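Peptidoglycan glycosyltransferase (Atopobium parvulum, PDB 4OVD) is a penicillin-binding protein that pairs a dimerisation domain with a transpeptidase domain. Local coordinates at residues M356-A370 and L397-F410. Sequence-based numbering, arbitrary orientation.
Sequences MAFLETQLIGDKRFA and LDQYEGPTGGNMAF
Phe369 points the edge of its ring at helix 404-408: Met408 CB lies 3.4 Å from Phe369 CE2, close to the ring plane, and the SE atom of Met408, a selenomethionine, stands at the same rim in a Met-aromatic contact. Tyr400 crosses Phe369 at about a right angle, with its OH 3.5 Å from Phe369 CD2 and 3.3 Å from Ala370 CB. Over one face of the Phe369 ring lie Gly405 O and the CG of Glu360, a carbon carried there by a chi1 of -167°, anti to the backbone N. The Glu360 carboxylate then reaches the Gly405 backbone, where Asp366 OD1 also arrives, 3.5 Å from Gly405 CA. Glu360 OE2 and Asp366 OD1 are just 2.5 Å apart, so one of the acids probably holds a proton. A water bridges Asp366 OD2, which accepts from it, and Gly405 N, which donates to it. Farther along, Ala409 CB packs against Met356 O and Glu360 CB, while Ala357 CB meets Gly406 O where helix 356-364 passes helix 404-408, the axes of these short segments 7.9 Å apart and 142° between their directions. Within the transpeptidase domain, helix 298-307 touches Met356, Phe369 and Phe410, and strand 322-325 touches Ala357 and Asn407.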
# COMPACT_ATOMS: atom_id res chain seq x y z
N MSE A 356 6.76 21.49 -5.71
CA MSE A 356 6.04 21.04 -4.50
C MSE A 356 6.42 21.83 -3.27
O MSE A 356 5.56 22.33 -2.48
CB MSE A 356 6.34 19.59 -4.26
CG MSE A 356 5.68 18.60 -5.17
SE MSE A 356 3.75 18.75 -5.30
CE MSE A 356 3.55 19.54 -7.00
N ALA A 357 7.70 22.07 -3.12
CA ALA A 357 8.15 22.83 -1.91
C ALA A 357 7.65 24.26 -2.03
O ALA A 357 7.39 24.91 -1.03
CB ALA A 357 9.65 22.84 -1.81
N PHE A 358 7.63 24.80 -3.23
CA PHE A 358 7.14 26.13 -3.44
C PHE A 358 5.66 26.18 -3.05
O PHE A 358 5.20 27.08 -2.29
CB PHE A 358 7.29 26.53 -4.90
CG PHE A 358 6.59 27.79 -5.25
CD1 PHE A 358 5.26 27.75 -5.66
CD2 PHE A 358 7.26 29.01 -5.23
CE1 PHE A 358 4.59 28.92 -5.99
CE2 PHE A 358 6.58 30.17 -5.57
CZ PHE A 358 5.22 30.12 -5.92
N LEU A 359 4.92 25.18 -3.49
CA LEU A 359 3.47 25.19 -3.20
C LEU A 359 3.23 25.15 -1.73
O LEU A 359 2.45 25.94 -1.19
CB LEU A 359 2.77 24.02 -3.88
CG LEU A 359 2.66 24.05 -5.41
CD1 LEU A 359 1.95 22.79 -5.82
CD2 LEU A 359 1.88 25.29 -5.86
N GLU A 360 3.92 24.27 -1.04
CA GLU A 360 3.71 24.16 0.41
C GLU A 360 4.17 25.37 1.13
O GLU A 360 3.55 25.76 2.10
CB GLU A 360 4.42 22.93 1.00
CG GLU A 360 4.04 22.53 2.43
CD GLU A 360 4.58 23.43 3.51
OE1 GLU A 360 5.65 24.02 3.30
OE2 GLU A 360 3.95 23.46 4.60
N THR A 361 5.31 25.93 0.74
CA THR A 361 5.82 27.04 1.53
C THR A 361 5.14 28.37 1.23
O THR A 361 4.93 29.12 2.11
CB THR A 361 7.35 27.23 1.40
OG1 THR A 361 7.66 27.45 0.04
CG2 THR A 361 8.14 25.99 1.90
N GLN A 362 4.78 28.64 -0.02
CA GLN A 362 4.18 29.92 -0.38
C GLN A 362 2.68 29.93 -0.37
O GLN A 362 2.09 30.98 -0.25
CB GLN A 362 4.63 30.30 -1.78
CG GLN A 362 6.15 30.37 -1.92
CD GLN A 362 6.74 31.48 -1.06
OE1 GLN A 362 7.68 31.27 -0.29
NE2 GLN A 362 6.13 32.63 -1.12
N LEU A 363 2.03 28.79 -0.57
CA LEU A 363 0.59 28.79 -0.66
C LEU A 363 -0.11 28.02 0.44
O LEU A 363 -1.07 28.51 0.97
CB LEU A 363 0.16 28.19 -1.98
CG LEU A 363 0.78 28.93 -3.18
CD1 LEU A 363 0.43 28.22 -4.46
CD2 LEU A 363 0.25 30.36 -3.21
N ILE A 364 0.33 26.79 0.74
CA ILE A 364 -0.41 25.98 1.72
C ILE A 364 -0.10 26.43 3.12
O ILE A 364 -1.02 26.74 3.89
CB ILE A 364 -0.15 24.48 1.55
CG1 ILE A 364 -0.33 24.08 0.06
CG2 ILE A 364 -1.03 23.66 2.50
CD1 ILE A 364 0.09 22.65 -0.26
N GLY A 365 1.17 26.45 3.49
CA GLY A 365 1.50 26.88 4.83
C GLY A 365 1.56 25.59 5.62
O GLY A 365 0.85 24.62 5.32
N ASP A 366 2.37 25.58 6.67
CA ASP A 366 2.58 24.38 7.46
C ASP A 366 1.35 23.91 8.18
O ASP A 366 1.09 22.74 8.26
CB ASP A 366 3.70 24.65 8.49
CG ASP A 366 5.06 24.69 7.83
OD1 ASP A 366 5.16 24.32 6.61
OD2 ASP A 366 6.03 25.03 8.53
N LYS A 367 0.61 24.84 8.72
CA LYS A 367 -0.61 24.51 9.46
C LYS A 367 -1.61 23.73 8.62
O LYS A 367 -2.09 22.69 9.08
CB LYS A 367 -1.26 25.78 10.01
CG LYS A 367 -2.58 25.49 10.72
CD LYS A 367 -3.01 26.68 11.57
CE LYS A 367 -4.42 26.46 12.06
NZ LYS A 367 -4.77 27.54 12.97
N ARG A 368 -2.00 24.26 7.45
CA ARG A 368 -2.96 23.55 6.60
C ARG A 368 -2.33 22.29 6.07
O ARG A 368 -3.04 21.29 5.86
CB ARG A 368 -3.53 24.42 5.45
CG ARG A 368 -4.50 25.47 5.95
CD ARG A 368 -5.06 26.38 4.86
NE ARG A 368 -4.00 27.16 4.22
CZ ARG A 368 -4.21 28.36 3.69
NH1 ARG A 368 -5.42 28.90 3.79
NH2 ARG A 368 -3.20 29.02 3.10
N PHE A 369 -1.01 22.31 5.88
CA PHE A 369 -0.34 21.11 5.40
C PHE A 369 -0.43 20.03 6.44
O PHE A 369 -0.85 18.92 6.16
CB PHE A 369 1.14 21.37 5.08
CG PHE A 369 1.87 20.17 4.52
CD1 PHE A 369 1.66 19.75 3.20
CD2 PHE A 369 2.76 19.51 5.28
CE1 PHE A 369 2.35 18.71 2.70
CE2 PHE A 369 3.50 18.45 4.76
CZ PHE A 369 3.31 18.07 3.46
N ALA A 370 0.03 20.34 7.65
CA ALA A 370 -0.01 19.35 8.72
C ALA A 370 -1.45 18.89 9.00
O ALA A 370 -1.69 17.73 9.35
CB ALA A 370 0.65 19.90 9.97
N LEU A 397 2.67 19.11 13.80
CA LEU A 397 2.85 20.54 13.48
C LEU A 397 3.75 21.25 14.47
O LEU A 397 4.69 21.92 14.05
CB LEU A 397 1.51 21.26 13.46
CG LEU A 397 1.63 22.77 13.26
CD1 LEU A 397 2.33 23.05 11.93
CD2 LEU A 397 0.25 23.43 13.33
N ASP A 398 3.52 21.05 15.77
CA ASP A 398 4.34 21.75 16.78
C ASP A 398 5.79 21.29 16.79
O ASP A 398 6.60 21.93 17.41
CB ASP A 398 3.72 21.72 18.20
CG ASP A 398 3.68 20.33 18.80
OD1 ASP A 398 3.60 19.35 18.03
OD2 ASP A 398 3.70 20.20 20.05
N GLN A 399 6.12 20.21 16.11
CA GLN A 399 7.51 19.77 16.04
C GLN A 399 8.17 20.24 14.73
O GLN A 399 9.36 20.03 14.52
CB GLN A 399 7.61 18.25 16.10
CG GLN A 399 7.06 17.53 17.32
CD GLN A 399 7.15 15.99 17.14
OE1 GLN A 399 6.44 15.41 16.32
NE2 GLN A 399 8.00 15.34 17.93
N TYR A 400 7.42 20.90 13.84
CA TYR A 400 8.01 21.33 12.58
C TYR A 400 9.10 22.34 12.85
O TYR A 400 9.04 23.15 13.76
CB TYR A 400 6.99 21.99 11.62
CG TYR A 400 6.10 21.08 10.78
CD1 TYR A 400 5.62 19.88 11.27
CD2 TYR A 400 5.59 21.51 9.55
CE1 TYR A 400 4.75 19.08 10.53
CE2 TYR A 400 4.75 20.70 8.79
CZ TYR A 400 4.31 19.49 9.30
OH TYR A 400 3.41 18.71 8.60
N GLU A 401 10.09 22.29 12.00
CA GLU A 401 11.13 23.25 12.09
C GLU A 401 11.18 23.92 10.74
O GLU A 401 10.32 23.68 9.87
CB GLU A 401 12.42 22.58 12.54
CG GLU A 401 12.80 21.35 11.74
CD GLU A 401 13.97 20.61 12.36
OE1 GLU A 401 14.24 20.82 13.58
OE2 GLU A 401 14.59 19.79 11.63
N GLY A 402 12.20 24.73 10.56
CA GLY A 402 12.36 25.49 9.35
C GLY A 402 12.03 24.82 8.05
O GLY A 402 11.20 25.33 7.32
N PRO A 403 12.70 23.69 7.74
CA PRO A 403 12.50 23.00 6.44
C PRO A 403 11.50 21.87 6.35
O PRO A 403 11.37 21.28 5.30
CB PRO A 403 13.89 22.38 6.17
CG PRO A 403 14.55 22.25 7.52
CD PRO A 403 13.83 23.13 8.51
N THR A 404 10.81 21.57 7.44
CA THR A 404 9.95 20.42 7.53
C THR A 404 8.83 20.36 6.50
O THR A 404 8.71 19.37 5.75
CB THR A 404 9.34 20.30 8.92
OG1 THR A 404 10.38 20.37 9.94
CG2 THR A 404 8.61 19.04 9.04
N GLY A 405 8.01 21.41 6.45
CA GLY A 405 6.90 21.44 5.54
C GLY A 405 7.37 21.32 4.10
O GLY A 405 6.91 20.51 3.34
N GLY A 406 8.33 22.14 3.72
CA GLY A 406 8.83 22.10 2.32
C GLY A 406 9.33 20.78 1.88
O GLY A 406 9.12 20.36 0.73
N ASN A 407 10.04 20.09 2.79
CA ASN A 407 10.54 18.76 2.48
C ASN A 407 9.44 17.71 2.43
O ASN A 407 9.39 16.82 1.56
CB ASN A 407 11.62 18.33 3.49
CG ASN A 407 12.89 19.14 3.38
OD1 ASN A 407 13.25 19.63 2.34
ND2 ASN A 407 13.58 19.28 4.50
N MSE A 408 8.57 17.74 3.40
CA MSE A 408 7.45 16.80 3.40
C MSE A 408 6.57 16.94 2.17
O MSE A 408 5.95 15.97 1.71
CB MSE A 408 6.53 17.02 4.59
CG MSE A 408 7.26 16.43 5.81
SE MSE A 408 6.10 16.74 7.42
CE MSE A 408 4.97 15.30 6.89
N ALA A 409 6.55 18.14 1.59
CA ALA A 409 5.72 18.40 0.39
C ALA A 409 6.09 17.48 -0.73
O ALA A 409 5.25 17.20 -1.57
CB ALA A 409 5.88 19.84 -0.06
N PHE A 410 7.40 17.11 -0.82
CA PHE A 410 7.83 16.19 -1.86
C PHE A 410 8.19 14.85 -1.30
O PHE A 410 8.92 14.05 -1.92
CB PHE A 410 8.93 16.76 -2.78
CG PHE A 410 10.17 17.25 -2.10
CD1 PHE A 410 10.26 18.51 -1.65
CD2 PHE A 410 11.30 16.46 -2.07
CE1 PHE A 410 11.40 19.00 -1.09
CE2 PHE A 410 12.48 16.94 -1.55
CZ PHE A 410 12.52 18.23 -1.03
O HOH W 1 8.28 23.76 7.91